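Local coordinates for interleukin-2 receptor subunit beta (Mus musculus, PDB 6DG5), which serves as the beta subunit of the interleukin-2 receptor, probably transducing the mitogenic signal of the cytokine and also functioning in interleukin-15 reception, at residues Tyr12-Asn17 with His134-Tyr139; Leu113-Leu116 with Arg122-Ile125; Ser157-Lys162 with Leu168-Leu173. All coordinates share one frame; numbering follows the deposited sequence.

Interaction 1. Residues Tyr12-Asn17 with His134-Tyr139. With NAG (2-acetamido-2-deoxy-beta-D-glucopyranose), chain E.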
loop_
_atom_site.group_PDB
_atom_site.type_symbol
_atom_site.label_atom_id
_atom_site.label_comp_id
_atom_site.label_asym_id
_atom_site.label_seq_id
_atom_site.Cartn_x
_atom_site.Cartn_y
_atom_site.Cartn_z
ATOM N N TYR B 12 4.738 -1.274 18.748
ATOM C CA TYR B 12 4.859 -2.456 17.906
ATOM C C TYR B 12 5.649 -2.091 16.655
ATOM O O TYR B 12 5.318 -1.116 15.972
ATOM C CB TYR B 12 3.467 -2.991 17.550
ATOM C CG TYR B 12 3.427 -4.139 16.567
ATOM C CD1 TYR B 12 4.279 -5.228 16.698
ATOM C CD2 TYR B 12 2.507 -4.149 15.525
ATOM C CE1 TYR B 12 4.234 -6.283 15.803
ATOM C CE2 TYR B 12 2.449 -5.201 14.630
ATOM C CZ TYR B 12 3.319 -6.264 14.772
ATOM O OH TYR B 12 3.268 -7.311 13.881
ATOM N N ASN B 13 6.697 -2.862 16.368
ATOM C CA ASN B 13 7.576 -2.579 15.241
ATOM C C ASN B 13 7.003 -3.046 13.905
ATOM O O ASN B 13 7.734 -3.058 12.909
ATOM C CB ASN B 13 8.949 -3.219 15.470
ATOM C CG ASN B 13 8.958 -4.712 15.195
ATOM O OD1 ASN B 13 7.950 -5.398 15.371
ATOM N ND2 ASN B 13 10.105 -5.224 14.762
ATOM N N SER B 14 5.724 -3.427 13.877
ATOM C CA SER B 14 4.984 -3.917 12.715
ATOM C C SER B 14 5.426 -5.302 12.260
ATOM O O SER B 14 4.966 -5.772 11.215
ATOM C CB SER B 14 5.055 -2.954 11.523
ATOM O OG SER B 14 6.315 -3.037 10.884
ATOM N N ARG B 15 6.295 -5.977 13.010
ATOM C CA ARG B 15 6.664 -7.346 12.666
ATOM C C ARG B 15 6.427 -8.289 13.839
ATOM O O ARG B 15 5.348 -8.881 13.953
ATOM C CB ARG B 15 8.122 -7.424 12.208
ATOM C CG ARG B 15 8.331 -7.104 10.735
ATOM C CD ARG B 15 7.228 -7.708 9.878
ATOM N NE ARG B 15 7.687 -8.045 8.533
ATOM C CZ ARG B 15 6.881 -8.391 7.536
ATOM N NH1 ARG B 15 5.569 -8.432 7.726
ATOM N NH2 ARG B 15 7.384 -8.687 6.346
ATOM N N ALA B 16 7.422 -8.438 14.720
ATOM C CA ALA B 16 7.298 -9.395 15.813
ATOM C C ALA B 16 7.831 -8.862 17.140
ATOM O O ALA B 16 8.182 -9.660 18.018
ATOM C CB ALA B 16 8.020 -10.697 15.464
ATOM N N ASN B 17 7.889 -7.546 17.318
ATOM C CA ASN B 17 8.482 -6.942 18.504
ATOM C C ASN B 17 7.516 -5.918 19.078
ATOM O O ASN B 17 7.072 -5.008 18.369
ATOM C CB ASN B 17 9.832 -6.293 18.166
ATOM C CG ASN B 17 10.603 -5.816 19.398
ATOM O OD1 ASN B 17 10.036 -5.570 20.467
ATOM N ND2 ASN B 17 11.917 -5.680 19.236
ATOM N N HIS B 134 4.527 -5.759 5.206
ATOM C CA HIS B 134 3.845 -5.594 3.928
ATOM C C HIS B 134 2.508 -4.890 4.106
ATOM O O HIS B 134 2.010 -4.255 3.170
ATOM C CB HIS B 134 3.641 -6.955 3.268
ATOM C CG HIS B 134 2.794 -7.892 4.070
ATOM N ND1 HIS B 134 3.189 -8.389 5.294
ATOM C CD2 HIS B 134 1.571 -8.419 3.829
ATOM C CE1 HIS B 134 2.249 -9.184 5.770
ATOM N NE2 HIS B 134 1.257 -9.222 4.898
ATOM N N TYR B 135 1.919 -4.990 5.303
ATOM C CA TYR B 135 0.664 -4.305 5.588
ATOM C C TYR B 135 0.805 -2.795 5.434
ATOM O O TYR B 135 -0.127 -2.120 4.978
ATOM C CB TYR B 135 0.197 -4.642 7.005
ATOM C CG TYR B 135 -0.302 -6.053 7.208
ATOM C CD1 TYR B 135 -1.036 -6.704 6.225
ATOM C CD2 TYR B 135 -0.048 -6.731 8.391
ATOM C CE1 TYR B 135 -1.499 -7.994 6.416
ATOM C CE2 TYR B 135 -0.506 -8.016 8.593
ATOM C CZ TYR B 135 -1.229 -8.646 7.602
ATOM O OH TYR B 135 -1.682 -9.930 7.807
ATOM N N ILE B 136 1.959 -2.248 5.811
ATOM C CA ILE B 136 2.173 -0.807 5.836
ATOM C C ILE B 136 3.286 -0.358 4.906
ATOM O O ILE B 136 3.563 0.843 4.835
ATOM C CB ILE B 136 2.459 -0.312 7.269
ATOM C CG1 ILE B 136 3.724 -0.977 7.811
ATOM C CG2 ILE B 136 1.276 -0.596 8.175
ATOM C CD1 ILE B 136 4.335 -0.257 8.985
ATOM N N GLU B 137 3.942 -1.281 4.203
ATOM C CA GLU B 137 5.092 -0.908 3.381
ATOM C C GLU B 137 4.783 0.149 2.324
ATOM O O GLU B 137 5.627 1.041 2.129
ATOM C CB GLU B 137 5.694 -2.157 2.724
ATOM C CG GLU B 137 7.065 -1.909 2.121
ATOM C CD GLU B 137 7.467 -2.968 1.116
ATOM O OE1 GLU B 137 7.266 -4.169 1.390
ATOM O OE2 GLU B 137 7.975 -2.598 0.038
ATOM N N PRO B 138 3.647 0.127 1.617
ATOM C CA PRO B 138 3.411 1.178 0.611
ATOM C C PRO B 138 3.214 2.564 1.201
ATOM O O PRO B 138 3.334 3.552 0.463
ATOM C CB PRO B 138 2.146 0.698 -0.113
ATOM C CG PRO B 138 1.473 -0.196 0.861
ATOM C CD PRO B 138 2.586 -0.896 1.574
ATOM N N TYR B 139 2.925 2.674 2.496
ATOM C CA TYR B 139 2.665 3.958 3.137
ATOM C C TYR B 139 3.896 4.527 3.832
ATOM O O TYR B 139 3.756 5.345 4.748
ATOM C CB TYR B 139 1.514 3.823 4.135
ATOM C CG TYR B 139 0.182 3.516 3.493
ATOM C CD1 TYR B 139 -0.633 4.536 3.023
ATOM C CD2 TYR B 139 -0.263 2.205 3.359
ATOM C CE1 TYR B 139 -1.852 4.262 2.437
ATOM C CE2 TYR B 139 -1.483 1.921 2.773
ATOM C CZ TYR B 139 -2.272 2.955 2.314
ATOM O OH TYR B 139 -3.488 2.688 1.729
HETATM C C1 NAG E . 12.805 -5.222 20.269
HETATM C C2 NAG E . 14.261 -5.463 19.833
HETATM C C3 NAG E . 15.246 -4.730 20.752
HETATM C C4 NAG E . 14.850 -3.274 20.958
HETATM C C5 NAG E . 13.408 -3.227 21.443
HETATM C C6 NAG E . 12.874 -1.831 21.670
HETATM C C7 NAG E . 14.555 -7.636 18.720
HETATM C C8 NAG E . 14.883 -9.087 18.910
HETATM N N2 NAG E . 14.554 -6.887 19.826
HETATM O O3 NAG E . 16.554 -4.807 20.197
HETATM O O4 NAG E . 15.718 -2.702 21.930
HETATM O O5 NAG E . 12.577 -3.828 20.444
HETATM O O6 NAG E . 11.837 -1.512 20.753
HETATM O O7 NAG E . 14.306 -7.165 17.615
#
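Ser14 meets the Ile136 CD1 methyl with its CB (3.8 Å), and its OG lies almost as near. CG1 of Ile136 stands between the backbone N and the carbonyl carbon (chi1 61°), and the extended arm beyond it (chi2 161°) carries CD1 up to the loop. The Ser14 hydroxyl is hydrogen-bonded elsewhere, to the backbone N of Ser133. Behind Ser14 the loop is densely braced. Asn13 OD1 accepts from Arg15 N at 2.9 Å, forming an Asx turn, and also from Asn17 N at 2.9 Å, the two donors arriving from opposite faces of the amide plane. Tyr12 lies against the turn with one ring face, its OH donating to Arg15 O at 2.6 Å while Ser14 N sits 3.4 Å above the centre of its ring. This is the elbow between the two extracellular domains of a type I cytokine receptor, a loop of the N-terminal domain resting on one of the fibronectin type III domain. The polar edge of the contact is looser. Arg15 NH1 reaches His134 ND1 in a weak hydrogen bond (3.4 Å), near the plane of the imidazole, with guanidinium and ring turned 49° apart. The main hold on Arg15 comes from Gln71 and from a salt bridge to Glu69, whereas His134 NE2 bonds to an acidic side chain of another protein's chain. The hydroxyls of Tyr135 and Tyr139 are also hydrogen-bonded to acidic side chains of that chain, consistent with cytokine-binding elbow loops in this family. At the far end of the turn, Asn17 ND2 is covalently joined to C1 of an N-acetylglucosamine.

Interaction 2. Residues Leu113-Leu116 with Arg122-Ile125. With NAG (2-acetamido-2-deoxy-beta-D-glucopyranose), chain D.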
loop_
_atom_site.group_PDB
_atom_site.type_symbol
_atom_site.label_atom_id
_atom_site.label_comp_id
_atom_site.label_asym_id
_atom_site.label_seq_id
_atom_site.Cartn_x
_atom_site.Cartn_y
_atom_site.Cartn_z
ATOM N N LEU B 113 23.033 3.952 6.242
ATOM C CA LEU B 113 23.200 5.271 5.648
ATOM C C LEU B 113 24.573 5.376 5.002
ATOM O O LEU B 113 25.583 4.994 5.603
ATOM C CB LEU B 113 23.028 6.364 6.701
ATOM C CG LEU B 113 21.680 7.084 6.743
ATOM C CD1 LEU B 113 20.672 6.293 7.553
ATOM C CD2 LEU B 113 21.838 8.491 7.296
ATOM N N GLN B 114 24.613 5.887 3.775
ATOM C CA GLN B 114 25.880 6.063 3.083
ATOM C C GLN B 114 25.709 7.087 1.972
ATOM O O GLN B 114 24.593 7.383 1.537
ATOM C CB GLN B 114 26.404 4.742 2.513
ATOM C CG GLN B 114 25.602 4.200 1.345
ATOM C CD GLN B 114 26.317 3.067 0.642
ATOM O OE1 GLN B 114 27.535 2.931 0.747
ATOM N NE2 GLN B 114 25.563 2.242 -0.075
ATOM N N VAL B 115 26.839 7.616 1.517
ATOM C CA VAL B 115 26.880 8.615 0.459
ATOM C C VAL B 115 27.258 7.920 -0.841
ATOM O O VAL B 115 28.324 7.301 -0.935
ATOM C CB VAL B 115 27.873 9.739 0.787
ATOM C CG1 VAL B 115 27.926 10.744 -0.350
ATOM C CG2 VAL B 115 27.495 10.417 2.092
ATOM N N LEU B 116 26.388 8.025 -1.845
ATOM C CA LEU B 116 26.673 7.447 -3.152
ATOM C C LEU B 116 27.418 8.421 -4.056
ATOM O O LEU B 116 28.328 8.015 -4.785
ATOM C CB LEU B 116 25.377 6.996 -3.831
ATOM C CG LEU B 116 24.660 5.795 -3.213
ATOM C CD1 LEU B 116 23.485 5.372 -4.078
ATOM C CD2 LEU B 116 25.624 4.638 -3.014
ATOM N N ARG B 122 26.834 19.196 -4.209
ATOM C CA ARG B 122 25.810 18.169 -4.320
ATOM C C ARG B 122 26.193 16.946 -3.495
ATOM O O ARG B 122 27.371 16.697 -3.220
ATOM C CB ARG B 122 25.593 17.767 -5.786
ATOM C CG ARG B 122 25.265 18.930 -6.717
ATOM C CD ARG B 122 25.701 18.626 -8.146
ATOM N NE ARG B 122 24.720 17.838 -8.886
ATOM C CZ ARG B 122 24.146 18.233 -10.018
ATOM N NH1 ARG B 122 24.465 19.405 -10.551
ATOM N NH2 ARG B 122 23.262 17.453 -10.626
ATOM N N CYS B 123 25.175 16.179 -3.101
ATOM C CA CYS B 123 25.373 14.973 -2.304
ATOM C C CYS B 123 24.116 14.113 -2.285
ATOM O O CYS B 123 23.019 14.614 -2.022
ATOM C CB CYS B 123 25.781 15.329 -0.875
ATOM S SG CYS B 123 25.982 13.901 0.208
ATOM N N ASN B 124 24.273 12.817 -2.556
ATOM C CA ASN B 124 23.169 11.864 -2.580
ATOM C C ASN B 124 23.414 10.813 -1.505
ATOM O O ASN B 124 24.448 10.136 -1.517
ATOM C CB ASN B 124 23.036 11.219 -3.964
ATOM C CG ASN B 124 21.743 10.437 -4.131
ATOM O OD1 ASN B 124 20.947 10.319 -3.199
ATOM N ND2 ASN B 124 21.527 9.903 -5.335
ATOM N N ILE B 125 22.464 10.680 -0.581
ATOM C CA ILE B 125 22.602 9.827 0.594
ATOM C C ILE B 125 21.495 8.782 0.576
ATOM O O ILE B 125 20.321 9.121 0.393
ATOM C CB ILE B 125 22.546 10.655 1.890
ATOM C CG1 ILE B 125 23.763 11.577 1.982
ATOM C CG2 ILE B 125 22.453 9.746 3.110
ATOM C CD1 ILE B 125 23.490 12.873 2.713
HETATM C C1 NAG D . 20.353 9.123 -5.662
HETATM C C2 NAG D . 19.824 9.430 -7.068
HETATM C C3 NAG D . 18.640 8.519 -7.413
HETATM C C4 NAG D . 18.979 7.053 -7.163
HETATM C C5 NAG D . 19.535 6.880 -5.752
HETATM C C6 NAG D . 20.008 5.475 -5.462
HETATM C C7 NAG D . 19.527 11.524 -8.321
HETATM C C8 NAG D . 19.080 12.954 -8.256
HETATM N N2 NAG D . 19.437 10.828 -7.183
HETATM O O3 NAG D . 18.295 8.710 -8.781
HETATM O O4 NAG D . 17.805 6.253 -7.286
HETATM O O5 NAG D . 20.665 7.742 -5.561
HETATM O O6 NAG D . 21.059 5.081 -6.333
HETATM O O7 NAG D . 19.949 11.022 -9.359
#
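Val115 and Ile125 face each other as a non-hydrogen-bonded pair between antiparallel strands, whose short segments run at 155° with their axes 5.7 Å apart at closest. Next to this pair, Leu116 N donates to Asn124 O at 2.9 Å. The same carbonyl also takes a CA-H...O contact from Val115 CA, and Ile125 CA returns one to Gln114 O at 3.3 Å. The two branches of Val115 divide the neighbouring strand between them. Val115 CG1, trans to the main-chain nitrogen (chi1 178°), reaches Cys123 SG at 3.7 Å, and Val115 CG2 meets Ile125 CG1 at 3.9 Å. Ile125 thus offers one branch to Val115 and the other, CG2, to Leu113, whose CD2 touches it more loosely at 4.4 Å. Val115 and Ile125 project from the same face of the sheet, where Leu202 packs against both and Phe204 adds to the cover of Ile125.

A sugar stands on the hairpin at Asn124. Asn124 ND2 is covalently bonded to C1 of an N-acetylglucosamine, and the carboxamide is carried outward by a chi1 of -168°. Leu116 lies beside the same sugar: Leu116 CD1 is 3.3 Å from O6 of that N-acetylglucosamine. Trp167 and Phe169 pack against Asn124 on the side of the next strand, so the glycosylation site is framed by side chains from both of its neighbours in the sheet. Leu113 also touches Ser199 of the WSXWS motif. The arrangement is the opening beta hairpin of a fibronectin type III domain, the C-terminal of the two extracellular domains, with one face turned to the hydrophobic core and the other bearing an N-linked glycan.

Interaction 3. Residues Ser157-Lys162 with Leu168-Leu173. With NAG (2-acetamido-2-deoxy-beta-D-glucopyranose), chain D.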
loop_
_atom_site.group_PDB
_atom_site.type_symbol
_atom_site.label_atom_id
_atom_site.label_comp_id
_atom_site.label_asym_id
_atom_site.label_seq_id
_atom_site.Cartn_x
_atom_site.Cartn_y
_atom_site.Cartn_z
ATOM N N SER B 157 17.924 21.557 10.075
ATOM C CA SER B 157 16.803 21.695 9.156
ATOM C C SER B 157 16.253 20.312 8.832
ATOM O O SER B 157 16.988 19.448 8.343
ATOM C CB SER B 157 17.240 22.418 7.882
ATOM O OG SER B 157 16.132 22.970 7.192
ATOM N N VAL B 158 14.966 20.107 9.096
ATOM C CA VAL B 158 14.320 18.811 8.918
ATOM C C VAL B 158 13.602 18.810 7.576
ATOM O O VAL B 158 12.732 19.652 7.328
ATOM C CB VAL B 158 13.346 18.510 10.066
ATOM C CG1 VAL B 158 12.799 17.104 9.934
ATOM C CG2 VAL B 158 14.038 18.698 11.405
ATOM N N LEU B 159 13.960 17.862 6.716
ATOM C CA LEU B 159 13.388 17.741 5.384
ATOM C C LEU B 159 12.433 16.556 5.342
ATOM O O LEU B 159 12.726 15.491 5.897
ATOM C CB LEU B 159 14.489 17.562 4.336
ATOM C CG LEU B 159 15.705 18.478 4.478
ATOM C CD1 LEU B 159 16.910 17.868 3.782
ATOM C CD2 LEU B 159 15.405 19.856 3.916
ATOM N N SER B 160 11.295 16.737 4.678
ATOM C CA SER B 160 10.257 15.718 4.617
ATOM C C SER B 160 10.253 15.045 3.251
ATOM O O SER B 160 10.286 15.721 2.218
ATOM C CB SER B 160 8.880 16.320 4.905
ATOM O OG SER B 160 8.745 16.666 6.272
ATOM N N LEU B 161 10.214 13.715 3.255
ATOM C CA LEU B 161 10.000 12.911 2.055
ATOM C C LEU B 161 8.677 12.182 2.260
ATOM O O LEU B 161 8.641 11.091 2.835
ATOM C CB LEU B 161 11.149 11.937 1.810
ATOM C CG LEU B 161 12.548 12.527 1.636
ATOM C CD1 LEU B 161 13.438 12.141 2.805
ATOM C CD2 LEU B 161 13.153 12.064 0.324
ATOM N N LYS B 162 7.585 12.792 1.793
ATOM C CA LYS B 162 6.246 12.253 1.990
ATOM C C LYS B 162 5.927 11.095 1.051
ATOM O O LYS B 162 4.748 10.810 0.803
ATOM C CB LYS B 162 5.202 13.363 1.840
ATOM C CG LYS B 162 5.379 14.501 2.833
ATOM C CD LYS B 162 4.236 15.500 2.762
ATOM C CE LYS B 162 4.509 16.711 3.644
ATOM N NZ LYS B 162 5.675 17.498 3.153
ATOM N N LEU B 168 18.089 11.005 -0.686
ATOM C CA LEU B 168 17.872 12.417 -0.974
ATOM C C LEU B 168 19.110 13.010 -1.626
ATOM O O LEU B 168 20.242 12.689 -1.253
ATOM C CB LEU B 168 17.495 13.230 0.278
ATOM C CG LEU B 168 18.073 12.980 1.671
ATOM C CD1 LEU B 168 19.570 13.229 1.744
ATOM C CD2 LEU B 168 17.345 13.868 2.661
ATOM N N PHE B 169 18.880 13.863 -2.617
ATOM C CA PHE B 169 19.939 14.582 -3.309
ATOM C C PHE B 169 19.977 15.993 -2.734
ATOM O O PHE B 169 19.033 16.768 -2.917
ATOM C CB PHE B 169 19.686 14.592 -4.815
ATOM C CG PHE B 169 20.914 14.852 -5.643
ATOM C CD1 PHE B 169 21.726 13.806 -6.051
ATOM C CD2 PHE B 169 21.246 16.139 -6.028
ATOM C CE1 PHE B 169 22.850 14.041 -6.821
ATOM C CE2 PHE B 169 22.368 16.381 -6.799
ATOM C CZ PHE B 169 23.171 15.329 -7.195
ATOM N N LEU B 170 21.052 16.317 -2.022
ATOM C CA LEU B 170 21.169 17.605 -1.351
ATOM C C LEU B 170 21.826 18.630 -2.266
ATOM O O LEU B 170 22.828 18.340 -2.926
ATOM C CB LEU B 170 21.971 17.468 -0.059
ATOM C CG LEU B 170 21.296 16.675 1.060
ATOM C CD1 LEU B 170 22.217 16.554 2.260
ATOM C CD2 LEU B 170 19.984 17.331 1.454
ATOM N N GLU B 171 21.255 19.829 -2.298
ATOM C CA GLU B 171 21.786 20.946 -3.061
ATOM C C GLU B 171 22.148 22.082 -2.112
ATOM O O GLU B 171 21.873 22.028 -0.910
ATOM C CB GLU B 171 20.772 21.432 -4.108
ATOM C CG GLU B 171 20.309 20.360 -5.089
ATOM C CD GLU B 171 21.273 20.162 -6.241
ATOM O OE1 GLU B 171 21.009 19.290 -7.098
ATOM O OE2 GLU B 171 22.291 20.886 -6.292
ATOM N N MET B 172 22.768 23.122 -2.674
ATOM C CA MET B 172 23.090 24.349 -1.938
ATOM C C MET B 172 23.977 24.060 -0.727
ATOM O O MET B 172 23.771 24.604 0.359
ATOM C CB MET B 172 21.817 25.087 -1.510
ATOM C CG MET B 172 20.704 25.095 -2.552
ATOM S SD MET B 172 20.966 26.255 -3.903
ATOM C CE MET B 172 20.423 27.784 -3.148
ATOM N N LEU B 173 24.971 23.193 -0.913
ATOM C CA LEU B 173 25.911 22.840 0.143
ATOM C C LEU B 173 27.193 23.651 -0.002
ATOM O O LEU B 173 27.687 23.858 -1.114
ATOM C CB LEU B 173 26.237 21.346 0.114
ATOM C CG LEU B 173 25.091 20.379 0.406
ATOM C CD1 LEU B 173 25.551 18.945 0.208
ATOM C CD2 LEU B 173 24.563 20.583 1.816
HETATM C C1 NAG D . 20.353 9.123 -5.662
HETATM C C2 NAG D . 19.824 9.430 -7.068
HETATM C C3 NAG D . 18.640 8.519 -7.413
HETATM C C4 NAG D . 18.979 7.053 -7.163
HETATM C C5 NAG D . 19.535 6.880 -5.752
HETATM C C6 NAG D . 20.008 5.475 -5.462
HETATM C C7 NAG D . 19.527 11.524 -8.321
HETATM C C8 NAG D . 19.080 12.954 -8.256
HETATM N N2 NAG D . 19.437 10.828 -7.183
HETATM O O3 NAG D . 18.295 8.710 -8.781
HETATM O O4 NAG D . 17.805 6.253 -7.286
HETATM O O5 NAG D . 20.665 7.742 -5.561
HETATM O O6 NAG D . 21.059 5.081 -6.333
HETATM O O7 NAG D . 19.949 11.022 -9.359
#
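Leu159 CD1 is the knob that fits between two side chains of the facing strand, lying 3.9 Å from Leu170 CD2 and 4.2 Å from Leu168 CD2. The interlock works in the other direction too: Leu168 CD2 enters the notch between the ends of Leu159 and Leu161, with Leu161 CD1 4.3 Å from Leu168 CD2. Leu159 and Leu168 cross at about a right angle and touch through their terminal methyls. No hydrogen bond links the segments, whose strand axes stay 10.3 Å apart. They belong to the two opposing sheets of the fibronectin type III sandwich, and the leucines fill the space between them near the edge formed by strand 157-161. Alternation along strand 167-170 sends Phe169 the other way, to the outer surface. With CG anti to the backbone N (chi1 -159°), its ring lies beside the glycan on Asn124, the acetamido methyl C8 approaching CD1 obliquely at 3.5 Å. Replacing Phe169 with an alanine would probably deprive that methyl of its aromatic neighbour and leave the sugar freer to turn. The ring also touches Arg122 and Asn124. Just beyond strand 157-161, Lys162 NZ forms a salt bridge with an acidic side chain of another protein's chain.

How the interactions relate
Interaction 1 sits at the elbow between the two extracellular domains, whereas interactions 2 and 3 lie within the fibronectin type III domain, with centres 26 and 25 Å from that of interaction 1. Interactions 2 and 3 are only 11 Å apart, centre to centre, and touch: strands 123-128 and 167-170 are neighbours in one sheet, with probable hydrogen bonds from Leu170 N to Cys123 O and from Ile125 N to Leu168 O. The glycan on Asn124 borders both. Along the chain, the hairpin of interaction 2 falls between the halves of interaction 1, and interaction 3 follows. Interaction 1 thus joins two domains; the others, which it does not touch, belong to one.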